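Local atomic coordinates of PipY (Synechococcus elongatus, PDB entry 5NLC), a protein that binds pyridoxal 5'-phosphate in a modified TIM barrel and is probably involved in keeping the cell's supply of this cofactor in balance. Residues A[110-121]-A[145-156]. Numbering follows the deposited sequence.
Sequences SPKLCLQVKLLP and QVQIRGLMVIAP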
ATOM      1  N   SER A 110     -11.900 -10.786  -0.559  1.00 20.32           N
ATOM      2  CA  SER A 110     -11.011 -10.544  -1.674  1.00 20.39           C
ATOM      3  C   SER A 110     -10.176  -9.314  -1.382  1.00 20.07           C
ATOM      4  O   SER A 110     -10.569  -8.200  -1.782  1.00 19.71           O
ATOM      5  CB  SER A 110     -11.851 -10.281  -2.897  1.00 21.97           C
ATOM      6  OG  SER A 110     -11.023 -10.276  -4.036  1.00 22.63           O
ATOM      7  N   PRO A 111      -9.021  -9.492  -0.710  1.00 18.87           N
ATOM      8  CA  PRO A 111      -8.177  -8.262  -0.518  1.00 18.54           C
ATOM      9  C   PRO A 111      -7.624  -7.714  -1.823  1.00 18.68           C
ATOM     10  O   PRO A 111      -7.289  -8.510  -2.720  1.00 17.25           O
ATOM     11  CB  PRO A 111      -7.041  -8.755   0.357  1.00 18.80           C
ATOM     12  CG  PRO A 111      -6.996 -10.216   0.119  1.00 19.24           C
ATOM     13  CD  PRO A 111      -8.407 -10.666  -0.087  1.00 19.25           C
ATOM     14  N   LYS A 112      -7.487  -6.382  -1.902  1.00 18.11           N
ATOM     15  CA  LYS A 112      -6.742  -5.757  -2.941  1.00 19.11           C
ATOM     16  C   LYS A 112      -5.243  -5.713  -2.552  1.00 17.97           C
ATOM     17  O   LYS A 112      -4.887  -5.357  -1.406  1.00 17.68           O
ATOM     18  CB  LYS A 112      -7.322  -4.378  -3.263  1.00 20.59           C
ATOM     19  CG  LYS A 112      -8.639  -4.486  -3.987  1.00 23.35           C
ATOM     20  CD  LYS A 112      -9.338  -3.169  -4.084  1.00 27.74           C
ATOM     21  CE  LYS A 112     -10.831  -3.297  -3.838  1.00 30.67           C
ATOM     22  NZ  LYS A 112     -11.504  -2.184  -4.590  1.00 34.86           N
ATOM     23  N   LEU A 113      -4.364  -6.122  -3.489  1.00 17.20           N
ATOM     24  CA  LEU A 113      -2.952  -6.377  -3.217  1.00 17.14           C
ATOM     25  C   LEU A 113      -2.103  -5.520  -4.103  1.00 17.52           C
ATOM     26  O   LEU A 113      -2.437  -5.313  -5.284  1.00 16.57           O
ATOM     27  CB  LEU A 113      -2.594  -7.822  -3.452  1.00 17.39           C
ATOM     28  CG  LEU A 113      -3.453  -8.886  -2.764  1.00 18.00           C
ATOM     29  CD1 LEU A 113      -2.854 -10.230  -3.073  1.00 18.56           C
ATOM     30  CD2 LEU A 113      -3.518  -8.755  -1.285  1.00 17.96           C
ATOM     31  N   CYS A 114      -1.059  -4.962  -3.505  1.00 18.31           N
ATOM     32  CA  CYS A 114       0.103  -4.557  -4.252  1.00 18.88           C
ATOM     33  C   CYS A 114       1.222  -5.563  -3.991  1.00 17.85           C
ATOM     34  O   CYS A 114       1.377  -6.159  -2.892  1.00 17.40           O
ATOM     35  CB  CYS A 114       0.543  -3.112  -3.945  1.00 20.50           C
ATOM     36  SG  CYS A 114      -0.700  -1.872  -4.438  1.00 25.39           S
ATOM     37  N   LEU A 115       2.001  -5.773  -5.031  1.00 17.21           N
ATOM     38  CA  LEU A 115       3.175  -6.608  -4.934  1.00 17.64           C
ATOM     39  C   LEU A 115       4.381  -5.697  -4.665  1.00 17.06           C
ATOM     40  O   LEU A 115       4.698  -4.806  -5.477  1.00 16.42           O
ATOM     41  CB  LEU A 115       3.360  -7.341  -6.243  1.00 18.60           C
ATOM     42  CG  LEU A 115       2.143  -8.156  -6.682  1.00 19.94           C
ATOM     43  CD1 LEU A 115       2.452  -8.807  -8.031  1.00 21.35           C
ATOM     44  CD2 LEU A 115       1.852  -9.226  -5.673  1.00 20.54           C
ATOM     45  N   GLN A 116       5.037  -5.929  -3.553  1.00 17.84           N
ATOM     46  CA  GLN A 116       6.149  -5.140  -3.091  1.00 18.51           C
ATOM     47  C   GLN A 116       7.398  -5.717  -3.717  1.00 19.45           C
ATOM     48  O   GLN A 116       7.785  -6.833  -3.384  1.00 18.34           O
ATOM     49  CB  GLN A 116       6.292  -5.232  -1.601  1.00 20.07           C
ATOM     50  CG  GLN A 116       7.367  -4.304  -1.027  1.00 22.11           C
ATOM     51  CD  GLN A 116       7.481  -4.367   0.464  1.00 25.45           C
ATOM     52  OE1 GLN A 116       6.501  -4.408   1.160  1.00 28.89           O
ATOM     53  NE2 GLN A 116       8.696  -4.195   0.971  1.00 29.67           N
ATOM     54  N   VAL A 117       8.023  -4.935  -4.600  1.00 19.60           N
ATOM     55  CA  VAL A 117       9.113  -5.368  -5.433  1.00 21.09           C
ATOM     56  C   VAL A 117      10.381  -4.652  -4.989  1.00 21.57           C
ATOM     57  O   VAL A 117      10.382  -3.447  -4.787  1.00 22.06           O
ATOM     58  CB  VAL A 117       8.865  -4.977  -6.904  1.00 22.27           C
ATOM     59  CG1 VAL A 117       9.992  -5.512  -7.798  1.00 23.18           C
ATOM     60  CG2 VAL A 117       7.585  -5.596  -7.367  1.00 23.23           C
ATOM     61  N   LYS A 118      11.471  -5.403  -4.933  1.00 23.21           N
ATOM     62  CA  LYS A 118      12.760  -4.890  -4.548  1.00 24.80           C
ATOM     63  C   LYS A 118      13.564  -4.690  -5.841  1.00 24.21           C
ATOM     64  O   LYS A 118      14.107  -5.610  -6.393  1.00 23.57           O
ATOM     65  CB  LYS A 118      13.463  -5.853  -3.582  1.00 26.90           C
ATOM     66  CG  LYS A 118      14.832  -5.403  -3.143  1.00 29.98           C
ATOM     67  CD  LYS A 118      15.518  -6.345  -2.148  1.00 32.80           C
ATOM     68  CE  LYS A 118      14.952  -6.173  -0.758  1.00 34.17           C
ATOM     69  NZ  LYS A 118      15.729  -7.017   0.210  1.00 36.39           N
ATOM     70  N   LEU A 119      13.604  -3.463  -6.292  1.00 23.98           N
ATOM     71  CA  LEU A 119      14.357  -3.070  -7.436  1.00 25.78           C
ATOM     72  C   LEU A 119      15.803  -2.651  -7.106  1.00 26.73           C
ATOM     73  O   LEU A 119      16.596  -2.511  -7.995  1.00 27.29           O
ATOM     74  CB  LEU A 119      13.614  -1.908  -8.111  1.00 25.73           C
ATOM     75  CG  LEU A 119      12.294  -2.252  -8.833  1.00 26.53           C
ATOM     76  CD1 LEU A 119      11.622  -0.961  -9.255  1.00 27.18           C
ATOM     77  CD2 LEU A 119      12.576  -3.073 -10.062  1.00 27.98           C
ATOM     78  N   LEU A 120      16.121  -2.412  -5.845  1.00 28.93           N
ATOM     79  CA  LEU A 120      17.463  -2.086  -5.380  1.00 32.45           C
ATOM     80  C   LEU A 120      17.832  -2.940  -4.164  1.00 36.23           C
ATOM     81  O   LEU A 120      16.938  -3.293  -3.363  1.00 35.65           O
ATOM     82  CB  LEU A 120      17.531  -0.589  -4.988  1.00 32.54           C
ATOM     83  CG  LEU A 120      17.583   0.429  -6.131  1.00 33.14           C
ATOM     84  CD1 LEU A 120      17.456   1.832  -5.533  1.00 34.28           C
ATOM     85  CD2 LEU A 120      18.906   0.284  -6.881  1.00 33.72           C
ATOM     86  N   PRO A 121      19.149  -3.195  -3.955  1.00 40.76           N
ATOM     87  CA  PRO A 121      19.550  -3.894  -2.727  1.00 42.50           C
ATOM     88  C   PRO A 121      19.053  -3.148  -1.481  1.00 43.72           C
ATOM     89  O   PRO A 121      19.072  -1.914  -1.449  1.00 38.38           O
ATOM     90  CB  PRO A 121      21.088  -3.865  -2.801  1.00 44.54           C
ATOM     91  CG  PRO A 121      21.373  -3.858  -4.276  1.00 44.44           C
ATOM     92  CD  PRO A 121      20.328  -2.913  -4.806  1.00 43.25           C
ATOM     93  N   GLN A 145      -9.025 -15.464  -5.848  1.00 20.50           N
ATOM     94  CA  GLN A 145      -9.673 -14.907  -4.657  1.00 20.93           C
ATOM     95  C   GLN A 145      -9.043 -13.605  -4.149  1.00 20.78           C
ATOM     96  O   GLN A 145      -9.366 -13.186  -3.024  1.00 23.82           O
ATOM     97  CB  GLN A 145      -9.555 -15.874  -3.502  1.00 21.53           C
ATOM     98  CG  GLN A 145      -9.753 -17.334  -3.827  1.00 22.62           C
ATOM     99  CD  GLN A 145     -11.148 -17.607  -4.295  1.00 23.77           C
ATOM    100  OE1 GLN A 145     -12.075 -16.862  -3.982  1.00 27.51           O
ATOM    101  NE2 GLN A 145     -11.310 -18.662  -4.999  1.00 24.15           N
ATOM    102  N   VAL A 146      -8.028 -13.107  -4.809  1.00 19.49           N
ATOM    103  CA  VAL A 146      -7.465 -11.801  -4.475  1.00 19.13           C
ATOM    104  C   VAL A 146      -7.557 -10.915  -5.650  1.00 19.12           C
ATOM    105  O   VAL A 146      -7.751 -11.426  -6.738  1.00 19.85           O
ATOM    106  CB  VAL A 146      -6.016 -11.953  -4.058  1.00 19.32           C
ATOM    107  CG1 VAL A 146      -5.907 -12.649  -2.684  1.00 18.84           C
ATOM    108  CG2 VAL A 146      -5.189 -12.650  -5.133  1.00 19.78           C
ATOM    109  N   GLN A 147      -7.317  -9.599  -5.474  1.00 18.47           N
ATOM    110  CA  GLN A 147      -7.347  -8.639  -6.602  1.00 18.84           C
ATOM    111  C   GLN A 147      -6.008  -7.981  -6.627  1.00 18.06           C
ATOM    112  O   GLN A 147      -5.761  -7.061  -5.844  1.00 17.23           O
ATOM    113  CB  GLN A 147      -8.459  -7.589  -6.460  1.00 20.28           C
ATOM    114  CG  GLN A 147      -9.876  -8.185  -6.457  1.00 22.38           C
ATOM    115  CD  GLN A 147     -10.884  -7.171  -5.978  1.00 23.90           C
ATOM    116  OE1 GLN A 147     -11.281  -6.331  -6.742  1.00 27.15           O
ATOM    117  NE2 GLN A 147     -11.204  -7.175  -4.683  1.00 25.36           N
ATOM    118  N   ILE A 148      -5.126  -8.463  -7.490  1.00 17.78           N
ATOM    119  CA  ILE A 148      -3.757  -7.844  -7.608  1.00 18.34           C
ATOM    120  C   ILE A 148      -3.905  -6.552  -8.387  1.00 19.43           C
ATOM    121  O   ILE A 148      -4.412  -6.597  -9.495  1.00 21.18           O
ATOM    122  CB  ILE A 148      -2.769  -8.830  -8.262  1.00 17.98           C
ATOM    123  CG1 ILE A 148      -2.582 -10.022  -7.341  1.00 18.27           C
ATOM    124  CG2 ILE A 148      -1.401  -8.137  -8.471  1.00 18.65           C
ATOM    125  CD1 ILE A 148      -1.958 -11.212  -8.061  1.00 18.21           C
ATOM    126  N   ARG A 149      -3.519  -5.392  -7.833  1.00 18.79           N
ATOM    127  CA  ARG A 149      -3.840  -4.130  -8.493  1.00 19.84           C
ATOM    128  C   ARG A 149      -2.623  -3.293  -8.827  1.00 18.64           C
ATOM    129  O   ARG A 149      -2.765  -2.259  -9.491  1.00 19.38           O
ATOM    130  CB  ARG A 149      -4.755  -3.301  -7.556  1.00 21.88           C
ATOM    131  CG  ARG A 149      -6.111  -3.950  -7.311  1.00 24.30           C
ATOM    132  CD  ARG A 149      -6.896  -4.241  -8.583  1.00 28.46           C
ATOM    133  NE  ARG A 149      -7.020  -3.025  -9.349  1.00 33.46           N
ATOM    134  CZ  ARG A 149      -7.808  -1.998  -9.007  1.00 38.70           C
ATOM    135  NH1 ARG A 149      -7.806  -0.919  -9.803  1.00 41.87           N
ATOM    136  NH2 ARG A 149      -8.619  -2.040  -7.901  1.00 38.89           N
ATOM    137  N   GLY A 150      -1.455  -3.729  -8.422  1.00 17.95           N
ATOM    138  CA  GLY A 150      -0.225  -2.922  -8.709  1.00 18.48           C
ATOM    139  C   GLY A 150       1.011  -3.295  -7.966  1.00 18.18           C
ATOM    140  O   GLY A 150       1.097  -4.373  -7.488  1.00 17.47           O
ATOM    141  N   LEU A 151       1.997  -2.346  -7.916  1.00 18.24           N
ATOM    142  CA  LEU A 151       3.275  -2.556  -7.318  1.00 18.86           C
ATOM    143  C   LEU A 151       3.463  -1.571  -6.185  1.00 18.77           C
ATOM    144  O   LEU A 151       2.940  -0.448  -6.292  1.00 19.05           O
ATOM    145  CB  LEU A 151       4.430  -2.312  -8.314  1.00 19.82           C
ATOM    146  CG  LEU A 151       4.494  -3.168  -9.535  1.00 21.08           C
ATOM    147  CD1 LEU A 151       5.852  -2.893 -10.199  1.00 21.59           C
ATOM    148  CD2 LEU A 151       4.344  -4.635  -9.179  1.00 21.53           C
ATOM    149  N   MET A 152       4.143  -2.019  -5.129  1.00 19.55           N
ATOM    150  CA  MET A 152       4.638  -1.158  -4.082  1.00 20.02           C
ATOM    151  C   MET A 152       6.180  -1.116  -4.167  1.00 19.68           C
ATOM    152  O   MET A 152       6.814  -2.118  -4.231  1.00 18.27           O
ATOM    153  CB  MET A 152       4.217  -1.624  -2.699  1.00 21.74           C
ATOM    154  CG  MET A 152       4.661  -0.699  -1.555  1.00 23.27           C
ATOM    155  SD  MET A 152       4.327  -1.295   0.096  1.00 29.22           S
ATOM    156  CE  MET A 152       4.063   0.258   0.925  1.00 28.66           C
ATOM    157  N   VAL A 153       6.756   0.090  -4.155  1.00 19.34           N
ATOM    158  CA  VAL A 153       8.200   0.251  -4.104  1.00 20.07           C
ATOM    159  C   VAL A 153       8.591   1.191  -2.970  1.00 20.45           C
ATOM    160  O   VAL A 153       7.996   2.275  -2.858  1.00 19.61           O
ATOM    161  CB  VAL A 153       8.640   0.794  -5.467  1.00 20.91           C
ATOM    162  CG1 VAL A 153      10.021   1.272  -5.440  1.00 22.13           C
ATOM    163  CG2 VAL A 153       8.539  -0.326  -6.483  1.00 20.32           C
ATOM    164  N   ILE A 154       9.520   0.762  -2.104  1.00 21.81           N
ATOM    165  CA  ILE A 154       9.951   1.553  -0.971  1.00 22.47           C
ATOM    166  C   ILE A 154      11.448   1.765  -1.155  1.00 22.36           C
ATOM    167  O   ILE A 154      12.205   0.795  -1.318  1.00 22.26           O
ATOM    168  CB  ILE A 154       9.716   0.836   0.374  1.00 25.39           C
ATOM    169  CG1 ILE A 154       8.246   0.346   0.467  1.00 26.41           C
ATOM    170  CG2 ILE A 154      10.237   1.703   1.499  1.00 25.84           C
ATOM    171  CD1 ILE A 154       7.948  -0.383   1.758  1.00 29.46           C
ATOM    172  N   ALA A 155      11.874   3.016  -1.130  1.00 20.65           N
ATOM    173  CA  ALA A 155      13.303   3.302  -1.292  1.00 21.17           C
ATOM    174  C   ALA A 155      14.052   2.858  -0.047  1.00 23.43           C
ATOM    175  O   ALA A 155      13.512   3.003   1.073  1.00 23.52           O
ATOM    176  CB  ALA A 155      13.498   4.790  -1.520  1.00 21.08           C
ATOM    177  N   PRO A 156      15.258   2.248  -0.195  1.00 24.46           N
ATOM    178  CA  PRO A 156      16.107   1.948   0.925  1.00 26.50           C
ATOM    179  C   PRO A 156      16.367   3.184   1.747  1.00 27.61           C
ATOM    180  O   PRO A 156      16.403   4.296   1.185  1.00 25.29           O
ATOM    181  CB  PRO A 156      17.405   1.481   0.260  1.00 27.59           C
ATOM    182  CG  PRO A 156      16.934   0.812  -1.000  1.00 26.41           C
ATOM    183  CD  PRO A 156      15.780   1.664  -1.443  1.00 24.66           C
TER
HETATM  184  O   HOH W   1      10.517  -1.942  -2.514  1.00 25.58           O
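Leu-113 pushes its CD1 methyl against the flank of Val-146, 3.7 Å from CB and almost as near to both of that valine's methyls, so the leucine branch sits in the fork between them. The ring of Pro-111 also lies against Val-146, its CG on CG1. Further along this face, Ile-148 CG2 nestles against CG and CD1 of Leu-115, and Leu-151 CD2 rests on Val-117 CG2 at 3.8 Å. Helix 130-141 packs on this face, Leu-133 on Leu-115 and Val-117, Leu-140 on Ile-148. The strands 112-116 and 147-152 are the two parallel neighbours of a beta-alpha-beta unit in the wall of the modified TIM barrel, stitched by backbone bonds such as Leu-113 N to Gln-147 O. The ladder slips at Arg-149: its N reaches Leu-113 O at 2.8 Å, but the next bond back is given by Leu-115 N to Gly-150 O, skipping a residue, and the buried Gly-150 N finds no partner. Gly-150 offers no side chain, and Cys-114 SG lies near its backbone, 4.2 Å from Gly-150 C. On this face, Met-152 and Gln-116 run side by side, SD 3.9 Å from OE1; the methionine chain, with CG anti to the backbone N (chi1 -177°), extends toward Arg-210, which binds pyridoxal 5'-phosphate, absent from this model. At the strand starts Gln-147 lies alongside Lys-112 CG, and its NE2 bonds to Ser-110 O at 3.1 Å, above the carbonyl plane, and weakly to OG. With an alanine in place of Gln-147, both bonds to Ser-110 go, and its carbonyl is likely to be left without this donor while a gap opens beside Lys-112 CG. Beyond the strands, a water bridges Val-117 O and Ile-154 N, and Pro-156 CG rests 3.5 Å from Pro-121 O.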